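Local coordinates for protein quercetin 2,3-dioxygenase (Escherichia coli, PDB 1TQ5) that cleaves the flavonol quercetin with molecular oxygen in vitro as a metal-dependent dioxygenase of the bicupin pirin family, its physiological role being unknown, at residues I43-I48 with R111-Q116; E70-H75 with Y104-T109; Q186-N191 with D220-L225. One frame throughout, in Å; residues are numbered along the deposited sequence.

Contact 1 of 3, residues I43-I48 with R111-Q116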
loop_
_atom_site.group_PDB
_atom_site.type_symbol
_atom_site.label_atom_id
_atom_site.label_comp_id
_atom_site.label_asym_id
_atom_site.label_seq_id
_atom_site.Cartn_x
_atom_site.Cartn_y
_atom_site.Cartn_z
ATOM N N ILE A 43 1.741 0.578 -6.343
ATOM C CA ILE A 43 1.570 1.518 -5.238
ATOM C C ILE A 43 1.244 2.836 -5.908
ATOM O O ILE A 43 2.129 3.534 -6.423
ATOM C CB ILE A 43 2.832 1.736 -4.363
ATOM C CG1 ILE A 43 3.042 0.563 -3.410
ATOM C CG2 ILE A 43 2.646 2.993 -3.500
ATOM C CD1 ILE A 43 3.383 -0.710 -4.088
ATOM N N ASN A 44 -0.040 3.160 -5.935
ATOM C CA ASN A 44 -0.475 4.395 -6.532
ATOM C C ASN A 44 -0.958 5.334 -5.438
ATOM O O ASN A 44 -1.761 4.962 -4.582
ATOM C CB ASN A 44 -1.589 4.147 -7.551
ATOM C CG ASN A 44 -1.084 3.464 -8.810
ATOM O OD1 ASN A 44 0.109 3.514 -9.116
ATOM N ND2 ASN A 44 -1.992 2.836 -9.553
ATOM N N ASP A 45 -0.418 6.542 -5.470
ATOM C CA ASP A 45 -0.746 7.598 -4.521
ATOM C C ASP A 45 -1.779 8.436 -5.268
ATOM O O ASP A 45 -1.410 9.284 -6.079
ATOM C CB ASP A 45 0.519 8.414 -4.253
ATOM C CG ASP A 45 0.343 9.440 -3.153
ATOM O OD1 ASP A 45 -0.759 10.022 -3.043
ATOM O OD2 ASP A 45 1.327 9.676 -2.414
ATOM N N ASP A 46 -3.061 8.196 -5.002
ATOM C CA ASP A 46 -4.135 8.906 -5.708
ATOM C C ASP A 46 -4.891 9.978 -4.938
ATOM O O ASP A 46 -5.217 9.822 -3.763
ATOM C CB ASP A 46 -5.186 7.921 -6.243
ATOM C CG ASP A 46 -4.588 6.810 -7.084
ATOM O OD1 ASP A 46 -3.569 7.053 -7.756
ATOM O OD2 ASP A 46 -5.158 5.695 -7.082
ATOM N N VAL A 47 -5.192 11.063 -5.636
ATOM C CA VAL A 47 -5.958 12.165 -5.072
ATOM C C VAL A 47 -7.125 12.360 -6.028
ATOM O O VAL A 47 -6.931 12.669 -7.212
ATOM C CB VAL A 47 -5.121 13.445 -4.987
ATOM C CG1 VAL A 47 -6.012 14.626 -4.678
ATOM C CG2 VAL A 47 -4.062 13.288 -3.908
ATOM N N ILE A 48 -8.331 12.166 -5.505
ATOM C CA ILE A 48 -9.550 12.258 -6.291
ATOM C C ILE A 48 -10.463 13.417 -5.902
ATOM O O ILE A 48 -10.737 13.642 -4.728
ATOM C CB ILE A 48 -10.346 10.939 -6.177
ATOM C CG1 ILE A 48 -9.485 9.780 -6.692
ATOM C CG2 ILE A 48 -11.663 11.034 -6.957
ATOM C CD1 ILE A 48 -10.142 8.419 -6.554
ATOM N N ARG A 111 -12.004 16.544 -1.076
ATOM C CA ARG A 111 -11.201 15.622 -1.876
ATOM C C ARG A 111 -10.896 14.308 -1.165
ATOM O O ARG A 111 -11.071 14.176 0.054
ATOM C CB ARG A 111 -9.878 16.273 -2.289
ATOM C CG ARG A 111 -8.894 16.457 -1.155
ATOM C CD ARG A 111 -7.533 16.931 -1.666
ATOM N NE ARG A 111 -6.578 17.032 -0.569
ATOM C CZ ARG A 111 -5.271 17.207 -0.714
ATOM N NH1 ARG A 111 -4.498 17.291 0.360
ATOM N NH2 ARG A 111 -4.734 17.292 -1.924
ATOM N N LEU A 112 -10.442 13.334 -1.944
ATOM C CA LEU A 112 -10.090 12.026 -1.419
ATOM C C LEU A 112 -8.623 11.737 -1.721
ATOM O O LEU A 112 -8.161 11.928 -2.840
ATOM C CB LEU A 112 -10.979 10.948 -2.048
ATOM C CG LEU A 112 -10.567 9.476 -1.912
ATOM C CD1 LEU A 112 -10.588 9.035 -0.459
ATOM C CD2 LEU A 112 -11.524 8.622 -2.741
ATOM N N HIS A 113 -7.891 11.292 -0.709
ATOM C CA HIS A 113 -6.483 10.960 -0.877
ATOM C C HIS A 113 -6.271 9.534 -0.390
ATOM O O HIS A 113 -6.528 9.222 0.777
ATOM C CB HIS A 113 -5.613 11.924 -0.076
ATOM C CG HIS A 113 -4.148 11.739 -0.296
ATOM N ND1 HIS A 113 -3.198 12.438 0.414
ATOM C CD2 HIS A 113 -3.467 10.936 -1.149
ATOM C CE1 HIS A 113 -1.994 12.074 0.009
ATOM N NE2 HIS A 113 -2.130 11.165 -0.939
ATOM N N LEU A 114 -5.811 8.660 -1.279
ATOM C CA LEU A 114 -5.593 7.274 -0.898
ATOM C C LEU A 114 -4.437 6.581 -1.603
ATOM O O LEU A 114 -3.918 7.061 -2.613
ATOM C CB LEU A 114 -6.870 6.464 -1.140
ATOM C CG LEU A 114 -7.400 6.390 -2.579
ATOM C CD1 LEU A 114 -6.444 5.606 -3.452
ATOM C CD2 LEU A 114 -8.760 5.726 -2.588
ATOM N N TYR A 115 -4.034 5.449 -1.035
ATOM C CA TYR A 115 -2.998 4.613 -1.615
ATOM C C TYR A 115 -3.734 3.404 -2.176
ATOM O O TYR A 115 -4.579 2.825 -1.500
ATOM C CB TYR A 115 -2.004 4.119 -0.561
ATOM C CG TYR A 115 -0.783 4.990 -0.369
ATOM C CD1 TYR A 115 -0.637 5.777 0.771
ATOM C CD2 TYR A 115 0.240 5.007 -1.318
ATOM C CE1 TYR A 115 0.504 6.561 0.966
ATOM C CE2 TYR A 115 1.384 5.788 -1.135
ATOM C CZ TYR A 115 1.509 6.562 0.013
ATOM O OH TYR A 115 2.639 7.327 0.211
ATOM N N GLN A 116 -3.434 3.044 -3.417
ATOM C CA GLN A 116 -4.039 1.870 -4.043
ATOM C C GLN A 116 -2.896 0.883 -4.236
ATOM O O GLN A 116 -2.027 1.090 -5.078
ATOM C CB GLN A 116 -4.664 2.228 -5.391
ATOM C CG GLN A 116 -6.076 2.771 -5.289
ATOM C CD GLN A 116 -7.071 1.727 -4.812
ATOM O OE1 GLN A 116 -7.347 0.747 -5.506
ATOM N NE2 GLN A 116 -7.611 1.933 -3.623
#

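Contact 2 of 3, residues E70-H75 with Y104-T109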
loop_
_atom_site.group_PDB
_atom_site.type_symbol
_atom_site.label_atom_id
_atom_site.label_comp_id
_atom_site.label_asym_id
_atom_site.label_seq_id
_atom_site.Cartn_x
_atom_site.Cartn_y
_atom_site.Cartn_z
ATOM N N GLU A 70 -6.993 10.648 3.524
ATOM C CA GLU A 70 -7.809 11.832 3.757
ATOM C C GLU A 70 -9.139 11.708 3.019
ATOM O O GLU A 70 -9.181 11.258 1.872
ATOM C CB GLU A 70 -7.055 13.072 3.273
ATOM C CG GLU A 70 -7.791 14.391 3.476
ATOM C CD GLU A 70 -7.107 15.545 2.759
ATOM O OE1 GLU A 70 -5.890 15.737 2.969
ATOM O OE2 GLU A 70 -7.784 16.262 1.986
ATOM N N GLY A 71 -10.221 12.105 3.683
ATOM C CA GLY A 71 -11.530 12.030 3.067
ATOM C C GLY A 71 -12.215 10.682 3.239
ATOM O O GLY A 71 -11.986 9.961 4.215
ATOM N N THR A 72 -13.066 10.344 2.277
ATOM C CA THR A 72 -13.802 9.093 2.314
ATOM C C THR A 72 -13.890 8.490 0.918
ATOM O O THR A 72 -13.921 9.211 -0.077
ATOM C CB THR A 72 -15.249 9.319 2.826
ATOM O OG1 THR A 72 -15.221 10.047 4.061
ATOM C CG2 THR A 72 -15.954 7.981 3.055
ATOM N N VAL A 73 -13.917 7.163 0.847
ATOM C CA VAL A 73 -14.048 6.477 -0.427
ATOM C C VAL A 73 -15.216 5.504 -0.333
ATOM O O VAL A 73 -15.417 4.857 0.695
ATOM C CB VAL A 73 -12.773 5.697 -0.807
ATOM C CG1 VAL A 73 -12.507 4.590 0.199
ATOM C CG2 VAL A 73 -12.924 5.125 -2.214
ATOM N N GLU A 74 -15.994 5.424 -1.406
ATOM C CA GLU A 74 -17.140 4.528 -1.467
ATOM C C GLU A 74 -16.831 3.373 -2.423
ATOM O O GLU A 74 -16.509 3.589 -3.594
ATOM C CB GLU A 74 -18.370 5.283 -1.963
ATOM C CG GLU A 74 -19.595 4.404 -2.180
ATOM C CD GLU A 74 -20.546 4.412 -1.001
ATOM O OE1 GLU A 74 -21.030 5.506 -0.639
ATOM O OE2 GLU A 74 -20.814 3.325 -0.444
ATOM N N HIS A 75 -16.934 2.150 -1.917
ATOM C CA HIS A 75 -16.665 0.971 -2.724
ATOM C C HIS A 75 -17.940 0.247 -3.160
ATOM O O HIS A 75 -18.906 0.152 -2.401
ATOM C CB HIS A 75 -15.762 0.011 -1.941
ATOM C CG HIS A 75 -15.666 -1.359 -2.534
ATOM N ND1 HIS A 75 -16.639 -2.319 -2.352
ATOM C CD2 HIS A 75 -14.710 -1.933 -3.303
ATOM C CE1 HIS A 75 -16.286 -3.426 -2.980
ATOM N NE2 HIS A 75 -15.120 -3.218 -3.566
ATOM N N TYR A 104 -15.387 5.679 -5.658
ATOM C CA TYR A 104 -15.560 7.100 -5.889
ATOM C C TYR A 104 -15.547 7.893 -4.592
ATOM O O TYR A 104 -15.623 7.334 -3.498
ATOM C CB TYR A 104 -16.863 7.353 -6.663
ATOM C CG TYR A 104 -18.118 7.173 -5.848
ATOM C CD1 TYR A 104 -18.615 8.211 -5.064
ATOM C CD2 TYR A 104 -18.797 5.956 -5.839
ATOM C CE1 TYR A 104 -19.756 8.042 -4.288
ATOM C CE2 TYR A 104 -19.938 5.776 -5.065
ATOM C CZ TYR A 104 -20.411 6.824 -4.290
ATOM O OH TYR A 104 -21.527 6.649 -3.500
ATOM N N ASN A 105 -15.418 9.202 -4.733
ATOM C CA ASN A 105 -15.403 10.111 -3.602
ATOM C C ASN A 105 -16.843 10.560 -3.399
ATOM O O ASN A 105 -17.383 11.306 -4.210
ATOM C CB ASN A 105 -14.521 11.311 -3.925
ATOM C CG ASN A 105 -14.440 12.297 -2.784
ATOM O OD1 ASN A 105 -15.113 12.148 -1.764
ATOM N ND2 ASN A 105 -13.614 13.315 -2.951
ATOM N N PRO A 106 -17.495 10.092 -2.321
ATOM C CA PRO A 106 -18.888 10.462 -2.037
ATOM C C PRO A 106 -19.080 11.913 -1.594
ATOM O O PRO A 106 -20.179 12.463 -1.684
ATOM C CB PRO A 106 -19.290 9.468 -0.953
ATOM C CG PRO A 106 -18.004 9.273 -0.199
ATOM C CD PRO A 106 -16.999 9.120 -1.329
ATOM N N SER A 107 -18.013 12.532 -1.106
ATOM C CA SER A 107 -18.102 13.914 -0.664
ATOM C C SER A 107 -18.423 14.811 -1.854
ATOM O O SER A 107 -17.870 14.639 -2.941
ATOM C CB SER A 107 -16.782 14.349 -0.033
ATOM O OG SER A 107 -16.793 15.733 0.247
ATOM N N SER A 108 -19.322 15.766 -1.652
ATOM C CA SER A 108 -19.691 16.678 -2.722
ATOM C C SER A 108 -18.853 17.943 -2.626
ATOM O O SER A 108 -19.004 18.852 -3.440
ATOM C CB SER A 108 -21.178 17.043 -2.633
ATOM O OG SER A 108 -21.454 17.807 -1.467
ATOM N N THR A 109 -17.958 17.995 -1.643
ATOM C CA THR A 109 -17.134 19.181 -1.456
ATOM C C THR A 109 -15.720 18.941 -0.923
ATOM O O THR A 109 -14.937 19.882 -0.807
ATOM C CB THR A 109 -17.844 20.164 -0.507
ATOM O OG1 THR A 109 -17.065 21.359 -0.377
ATOM C CG2 THR A 109 -18.033 19.527 0.868
HETATM O O HOH W 1 -13.675 12.497 0.564
HETATM O O HOH W 2 -23.438 6.586 -1.713
#

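Contact 3 of 3, residues Q186-N191 with D220-L225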
loop_
_atom_site.group_PDB
_atom_site.type_symbol
_atom_site.label_atom_id
_atom_site.label_comp_id
_atom_site.label_asym_id
_atom_site.label_seq_id
_atom_site.Cartn_x
_atom_site.Cartn_y
_atom_site.Cartn_z
ATOM N N GLN A 186 7.247 2.269 2.718
ATOM C CA GLN A 186 6.635 3.435 2.104
ATOM C C GLN A 186 6.347 4.418 3.235
ATOM O O GLN A 186 5.616 4.089 4.177
ATOM C CB GLN A 186 5.321 3.045 1.428
ATOM C CG GLN A 186 4.662 4.167 0.619
ATOM C CD GLN A 186 5.534 4.651 -0.526
ATOM O OE1 GLN A 186 6.386 3.912 -1.035
ATOM N NE2 GLN A 186 5.324 5.897 -0.942
ATOM N N VAL A 187 6.933 5.609 3.156
ATOM C CA VAL A 187 6.703 6.609 4.186
ATOM C C VAL A 187 5.394 7.341 3.875
ATOM O O VAL A 187 5.306 8.096 2.904
ATOM C CB VAL A 187 7.850 7.636 4.253
ATOM C CG1 VAL A 187 7.619 8.591 5.432
ATOM C CG2 VAL A 187 9.195 6.923 4.413
ATOM N N VAL A 188 4.369 7.093 4.684
ATOM C CA VAL A 188 3.092 7.759 4.487
ATOM C C VAL A 188 3.271 9.233 4.838
ATOM O O VAL A 188 2.775 10.121 4.138
ATOM C CB VAL A 188 2.003 7.137 5.377
ATOM C CG1 VAL A 188 0.687 7.888 5.203
ATOM C CG2 VAL A 188 1.833 5.670 5.021
ATOM N N LYS A 189 4.001 9.497 5.916
ATOM C CA LYS A 189 4.251 10.873 6.324
ATOM C C LYS A 189 5.358 10.952 7.362
ATOM O O LYS A 189 5.577 10.015 8.119
ATOM C CB LYS A 189 2.975 11.509 6.882
ATOM C CG LYS A 189 2.495 10.932 8.209
ATOM C CD LYS A 189 1.330 11.752 8.766
ATOM C CE LYS A 189 1.739 13.209 8.987
ATOM N NZ LYS A 189 0.614 14.071 9.448
ATOM N N GLY A 190 6.061 12.078 7.386
ATOM C CA GLY A 190 7.128 12.252 8.348
ATOM C C GLY A 190 8.507 12.134 7.735
ATOM O O GLY A 190 8.657 12.102 6.516
ATOM N N ASN A 191 9.515 12.070 8.593
ATOM C CA ASN A 191 10.902 11.971 8.157
ATOM C C ASN A 191 11.565 10.872 8.963
ATOM O O ASN A 191 11.620 10.948 10.193
ATOM C CB ASN A 191 11.633 13.294 8.405
ATOM C CG ASN A 191 11.044 14.447 7.615
ATOM O OD1 ASN A 191 11.320 14.606 6.424
ATOM N ND2 ASN A 191 10.219 15.253 8.273
ATOM N N ASP A 220 7.680 12.951 14.047
ATOM C CA ASP A 220 6.583 11.995 14.165
ATOM C C ASP A 220 6.338 11.474 12.758
ATOM O O ASP A 220 6.188 12.255 11.823
ATOM C CB ASP A 220 5.312 12.666 14.690
ATOM C CG ASP A 220 5.514 13.326 16.039
ATOM O OD1 ASP A 220 6.068 12.667 16.946
ATOM O OD2 ASP A 220 5.110 14.500 16.194
ATOM N N SER A 221 6.297 10.159 12.602
ATOM C CA SER A 221 6.102 9.595 11.279
ATOM C C SER A 221 5.212 8.369 11.278
ATOM O O SER A 221 4.772 7.891 12.326
ATOM C CB SER A 221 7.460 9.206 10.686
ATOM O OG SER A 221 8.383 10.279 10.758
ATOM N N GLU A 222 4.950 7.870 10.075
ATOM C CA GLU A 222 4.169 6.658 9.890
ATOM C C GLU A 222 4.645 6.031 8.593
ATOM O O GLU A 222 4.753 6.709 7.571
ATOM C CB GLU A 222 2.673 6.957 9.798
ATOM C CG GLU A 222 1.831 5.701 9.577
ATOM C CD GLU A 222 0.340 5.984 9.560
ATOM O OE1 GLU A 222 -0.171 6.526 10.567
ATOM O OE2 GLU A 222 -0.322 5.662 8.546
ATOM N N VAL A 223 4.966 4.745 8.648
ATOM C CA VAL A 223 5.414 4.028 7.468
ATOM C C VAL A 223 4.667 2.721 7.348
ATOM O O VAL A 223 4.147 2.186 8.332
ATOM C CB VAL A 223 6.928 3.694 7.516
ATOM C CG1 VAL A 223 7.747 4.970 7.596
ATOM C CG2 VAL A 223 7.224 2.782 8.702
ATOM N N LEU A 224 4.603 2.228 6.117
ATOM C CA LEU A 224 3.976 0.956 5.821
ATOM C C LEU A 224 5.171 0.057 5.548
ATOM O O LEU A 224 6.034 0.398 4.733
ATOM C CB LEU A 224 3.103 1.052 4.568
ATOM C CG LEU A 224 1.909 2.015 4.610
ATOM C CD1 LEU A 224 1.163 1.947 3.297
ATOM C CD2 LEU A 224 0.977 1.643 5.763
ATOM N N LEU A 225 5.241 -1.070 6.246
ATOM C CA LEU A 225 6.351 -1.980 6.049
ATOM C C LEU A 225 5.846 -3.273 5.442
ATOM O O LEU A 225 5.083 -4.017 6.066
ATOM C CB LEU A 225 7.076 -2.253 7.372
ATOM C CG LEU A 225 8.403 -3.018 7.244
ATOM C CD1 LEU A 225 9.362 -2.595 8.350
ATOM C CD2 LEU A 225 8.141 -4.518 7.292
#

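Contact 1 of 3, residues I43-I48 with R111-Q116
Ile43 lays its CG2 methyl against the Tyr115 ring, 3.8 Å from CD2, where strands 40-48 and 112-119 run antiparallel in the large sheet of the N-terminal cupin domain. Asn44 and Gln116 form a hydrogen-bonded pair, Gln116 N donating a hydrogen bond to Asn44 O at 2.8 Å. Gln116 NE2 bonds to Thr66 OG1, and its side chain lies about 5 Å from the bound cadmium ion. The side chain of Asp45, its CG anti to the backbone N (chi1 -173°), lies on the same face as His113 and Tyr115. His113 NE2 donates in its ring plane to Asp45 OD1 at 2.8 Å, on the syn side of a carboxylate turned only 19° from the imidazole; OD2 makes a salt bridge with Arg10. Asp46 points to the other face; its CB packs on Leu114 CD1 at 3.8 Å and OD2 lies against Gln116 CG, while OD1 bonds to Ser20. Val47 sets CG2 over one face of the His113 imidazole, 4.0 Å from the ring centroid, in a CH-pi contact that, with the Asp45 bond, restricts the ring's rotation. Ile48 and Leu112 lie side by side, with Ile48 CD1 4.1 Å from Leu112 CD2.

Contact 2 of 3, residues E70-H75 with Y104-T109
Glu74 CB lies over one face of the Tyr104 ring, and its chain runs on toward the hydroxyl, the two side chains lying side by side and pointing the same way. CB stands 3.7 Å from the ring centroid in a CH-pi contact, displaced toward the rim, and Glu74 CG comes to 3.2 Å from Tyr104 CE2. The Glu74 chain starts with CG anti to the backbone N (chi1 175°), and a bend at chi2 (97°) places CD near the phenol; Glu74 OE1 lies 3.1 Å from Tyr104 OH. Beyond the ring, a water in its plane donates to Glu74 OE1 at 2.8 Å and lies 2.6 Å from Tyr104 OH, tying carboxylate and phenol together. The backbones of Glu74 and Tyr104 form an antiparallel hydrogen-bonded pair, with Glu74 N 2.9 Å from Tyr104 O. This pair joins strands 72-77 and 99-104 in the smaller sheet of the N-terminal cupin domain, whose strand 99-104 carries the metal ligand His101. Past Tyr104 the chain leaves the sheet. Pro106 meets Thr72 at about a right angle, its CG 4.1 Å from Thr72 CG2, and its CD closes on Thr72 O at 3.3 Å. Asn105 ND2 is held by Glu110 O, while OD1 closes an Asx turn by accepting from Ser107 N, which lies above the carbonyl plane of the amide. A second water accepts from Thr72 N and donates to Asn105 OD1.

Contact 3 of 3, residues Q186-N191 with D220-L225
Ser221 meets the backbone at Gly190 and Asn191 with its side chain: CB lies 3.3 Å from Lys189 O, and OG takes a weak, bent bond from Asn191 N. OG stands anti to the carbonyl carbon (chi1 -51°), which places it by Asn191 N, and its stronger partner is Ser219 O. Gly190 has phi 105° and psi -170°, and its CA lies 3.4 Å from Ser221 OG, a close approach that the absence of a side chain permits. Next, Glu222 is gripped through its backbone. Its N donates to Lys189 O, and its O accepts from two successive amides, Val188 N at 2.9 Å and, weakly, Lys189 N at 3.3 Å. The glutamate side chain, extended beyond CG, runs beside that of Val188 and points the same way; OE2 lies 4.1 Å from both methyls of Val188 and is bonded to Tyr67 OH of the N-terminal domain. Val223 faces the other side of the sheet, its CG1 4.0 Å from Val187 CG2 across a non-hydrogen-bonded pair, and strand 161-167 adds Trp165 to this packing. At Leu224 the regular register holds: its N and O both bond to Gln186, and its CG sits 3.7 Å from Val188 CG2. Two residues, Val188 and Lys189, thus stand opposite the single Glu222. This is a classic beta bulge, placed where the chain turns the corner at Val188 from strand 182-187 of the large sheet toward strand 191-194 of the smaller sheet in the C-terminal cupin domain.

Overall arrangement
Contacts 1 and 2 belong to the N-terminal cupin domain and contact 3 to the C-terminal one. Contact 1 is the most buried, an unbroken antiparallel pairing in the large sheet; contacts 2 and 3 are partly buried and lose regularity, one at a strand end bridged by waters, the other at a bulge. Charge enters differently: in contact 1 a carboxylate holds an imidazole, whereas Glu74 and Glu222 lie side by side with a ring and a valine, their ends bound to water and to Tyr67. Contacts 1 and 2 touch, Arg111 forming a salt bridge with Glu70. Tyr115 probably bonds to Gln186 across the two domains, while contacts 2 and 3 stay about 8 Å apart at their nearest atoms.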